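Local coordinates for acetyltransferase (Brucella abortus str. 2308 A, PDB 4ZBG), which binds acetyl-CoA and, as a member of the GNAT family, probably transfers its acetyl group to an amine of an acceptor substrate, at residues A[74-79]-A[158-163]. Numbering follows the deposited sequence.
Sequences VLIGGA and DMPQGD
Ile76 reaches the 158-163 loop with both branches of its side chain. CG1 stands beside the backbone N and anti to the carbonyl carbon (chi1 -61°), and an extended chi2 of 170° carries CD1 outward to lie 3.5 Å from Met159 CE and 3.8 Å from Pro160 CG. Met159 is extended beyond CG, so its methyl arrives at the far end of a straight chain, the two side chains meeting at a slant; Pro160 instead stands roughly square to the isoleucine and offers its ring carbons CG and CD. The shorter branch turns to the loop backbone, placing CG2 3.5 Å from Pro160 O and close to Gln161 O. Trp83 of strand 83-91 touches Ile76, Met159 and Pro160 and so joins the apolar cluster.

Beyond this cluster, Asp163 O accepts two hydrogen bonds, from Gly77 N and a water, and a longer CA-H...O contact from Ile76. The bond from Gly77 N is 2.8 Å long and fairly straight, 160° at the hydrogen. The water donates to Asp163 O and accepts from Gly78 N, both at 2.8 Å, so the second turn glycine is linked to the same carbonyl.

Residues 76-79 form a type I' turn, closed by paired backbone bonds between Ile76 and Ala79, that begins the connection from strand 64-76 to its antiparallel hairpin partner 83-91. The Gly162 backbone passes close to Gly77, CA to CA 4.3 Å, in an extended conformation with positive phi that is open to glycine. The Gly77-Asp163 bond follows on from the Leu75-Ala165 pairing of strands 64-76 and 164-165. Gripped directly and through water, Asp163 O thus ties the exposed turn to the loop, while Ile76 is buried against Met159 and Pro160.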
ATOM      1  N   VAL A  74       9.603  -6.501  -1.808  1.00  7.97           N
ATOM      2  CA  VAL A  74       9.703  -7.752  -1.073  1.00  9.50           C
ATOM      3  C   VAL A  74      10.821  -8.567  -1.692  1.00 10.27           C
ATOM      4  O   VAL A  74      11.063  -8.500  -2.896  1.00 13.67           O
ATOM      5  CB  VAL A  74       8.379  -8.555  -1.063  1.00 10.23           C
ATOM      6  CG1 VAL A  74       7.265  -7.764  -0.407  1.00 10.11           C
ATOM      7  CG2 VAL A  74       7.988  -9.012  -2.472  1.00 11.81           C
ATOM      8  N   LEU A  75      11.522  -9.323  -0.864  1.00  9.29           N
ATOM      9  CA  LEU A  75      12.522 -10.257  -1.362  1.00 10.49           C
ATOM     10  C   LEU A  75      11.852 -11.594  -1.566  1.00 10.24           C
ATOM     11  O   LEU A  75      10.961 -11.969  -0.803  1.00 11.00           O
ATOM     12  CB  LEU A  75      13.657 -10.427  -0.357  1.00 13.21           C
ATOM     13  CG  LEU A  75      14.460  -9.167  -0.048  1.00 16.18           C
ATOM     14  CD1 LEU A  75      15.522  -9.456   0.993  1.00 17.27           C
ATOM     15  CD2 LEU A  75      15.096  -8.613  -1.308  1.00 17.90           C
ATOM     16  N   ILE A  76      12.286 -12.315  -2.593  1.00 10.08           N
ATOM     17  CA  ILE A  76      11.812 -13.671  -2.828  1.00 10.97           C
ATOM     18  C   ILE A  76      13.024 -14.584  -2.780  1.00 10.87           C
ATOM     19  O   ILE A  76      13.921 -14.471  -3.612  1.00 11.07           O
ATOM     20  CB  ILE A  76      11.065 -13.793  -4.155  1.00 11.97           C
ATOM     21  CG1 ILE A  76       9.831 -12.889  -4.154  1.00 13.52           C
ATOM     22  CG2 ILE A  76      10.676 -15.254  -4.407  1.00 13.16           C
ATOM     23  CD1 ILE A  76       9.177 -12.774  -5.511  1.00 14.20           C
ATOM     24  N   GLY A  77      13.059 -15.486  -1.804  1.00 10.93           N
ATOM     25  CA  GLY A  77      14.241 -16.300  -1.586  1.00 11.85           C
ATOM     26  C   GLY A  77      15.493 -15.457  -1.406  1.00 12.98           C
ATOM     27  O   GLY A  77      16.591 -15.859  -1.803  1.00 14.10           O
ATOM     28  N   GLY A  78      15.328 -14.283  -0.808  1.00 12.61           N
ATOM     29  CA  GLY A  78      16.445 -13.397  -0.539  1.00 13.58           C
ATOM     30  C   GLY A  78      16.858 -12.518  -1.701  1.00 14.15           C
ATOM     31  O   GLY A  78      17.807 -11.741  -1.578  1.00 16.70           O
ATOM     32  N   ALA A  79      16.149 -12.624  -2.823  1.00 12.89           N
ATOM     33  CA  ALA A  79      16.532 -11.903  -4.033  1.00 13.68           C
ATOM     34  C   ALA A  79      15.563 -10.783  -4.385  1.00 12.52           C
ATOM     35  O   ALA A  79      14.364 -10.881  -4.132  1.00 11.18           O
ATOM     36  CB  ALA A  79      16.645 -12.858  -5.199  1.00 13.90           C
ATOM     37  N   ASP A 158       4.370 -15.622 -13.733  1.00 28.82           N
ATOM     38  CA  ASP A 158       3.854 -15.847 -12.390  1.00 29.28           C
ATOM     39  C   ASP A 158       4.949 -15.691 -11.351  1.00 26.67           C
ATOM     40  O   ASP A 158       6.136 -15.779 -11.663  1.00 25.52           O
ATOM     41  CB  ASP A 158       3.197 -17.221 -12.270  1.00 33.21           C
ATOM     42  CG  ASP A 158       1.858 -17.285 -12.974  1.00 36.39           C
ATOM     43  OD1 ASP A 158       0.947 -16.522 -12.584  1.00 37.22           O
ATOM     44  OD2 ASP A 158       1.716 -18.098 -13.911  1.00 37.99           O
ATOM     45  N   MET A 159       4.535 -15.455 -10.114  1.00 25.73           N
ATOM     46  CA  MET A 159       5.468 -15.178  -9.041  1.00 25.11           C
ATOM     47  C   MET A 159       6.460 -16.311  -8.879  1.00 23.72           C
ATOM     48  O   MET A 159       6.066 -17.469  -8.737  1.00 24.76           O
ATOM     49  CB  MET A 159       4.724 -14.967  -7.734  1.00 26.96           C
ATOM     50  CG  MET A 159       5.578 -14.330  -6.678  1.00 29.57           C
ATOM     51  SD  MET A 159       4.673 -14.103  -5.152  1.00 32.43           S
ATOM     52  CE  MET A 159       6.005 -13.512  -4.129  1.00 33.26           C
ATOM     53  N   PRO A 160       7.757 -15.982  -8.912  1.00 21.25           N
ATOM     54  CA  PRO A 160       8.782 -17.005  -8.716  1.00 19.47           C
ATOM     55  C   PRO A 160       8.710 -17.575  -7.308  1.00 17.34           C
ATOM     56  O   PRO A 160       8.257 -16.905  -6.381  1.00 17.13           O
ATOM     57  CB  PRO A 160      10.085 -16.232  -8.916  1.00 21.00           C
ATOM     58  CG  PRO A 160       9.737 -14.829  -8.600  1.00 21.79           C
ATOM     59  CD  PRO A 160       8.341 -14.642  -9.079  1.00 21.32           C
ATOM     60  N   GLN A 161       9.161 -18.811  -7.154  1.00 16.45           N
ATOM     61  CA  GLN A 161       9.083 -19.497  -5.877  1.00 16.32           C
ATOM     62  C   GLN A 161      10.197 -19.045  -4.946  1.00 14.00           C
ATOM     63  O   GLN A 161      11.277 -18.654  -5.394  1.00 12.79           O
ATOM     64  CB  GLN A 161       9.166 -21.008  -6.088  1.00 19.37           C
ATOM     65  CG  GLN A 161       7.957 -21.603  -6.780  1.00 23.16           C
ATOM     66  CD  GLN A 161       6.748 -21.672  -5.869  1.00 26.68           C
ATOM     67  OE1 GLN A 161       6.780 -22.329  -4.826  1.00 28.75           O
ATOM     68  NE2 GLN A 161       5.678 -20.989  -6.253  1.00 26.90           N
ATOM     69  N   GLY A 162       9.928 -19.125  -3.648  1.00 13.49           N
ATOM     70  CA  GLY A 162      10.868 -18.710  -2.625  1.00 13.31           C
ATOM     71  C   GLY A 162      10.149 -18.009  -1.492  1.00 13.10           C
ATOM     72  O   GLY A 162       9.057 -17.477  -1.679  1.00 14.71           O
ATOM     73  N   ASP A 163      10.762 -18.012  -0.314  1.00 13.18           N
ATOM     74  CA  ASP A 163      10.188 -17.345   0.844  1.00 13.76           C
ATOM     75  C   ASP A 163      10.018 -15.856   0.556  1.00 12.39           C
ATOM     76  O   ASP A 163      10.936 -15.211   0.054  1.00 12.58           O
ATOM     77  CB  ASP A 163      11.097 -17.518   2.059  1.00 17.63           C
ATOM     78  CG  ASP A 163      11.133 -18.946   2.569  1.00 22.68           C
ATOM     79  OD1 ASP A 163      10.278 -19.760   2.159  1.00 23.72           O
ATOM     80  OD2 ASP A 163      12.015 -19.247   3.397  1.00 25.79           O
TER
HETATM   81  O   HOH W   1      13.133 -13.570   0.823  1.00 12.85           O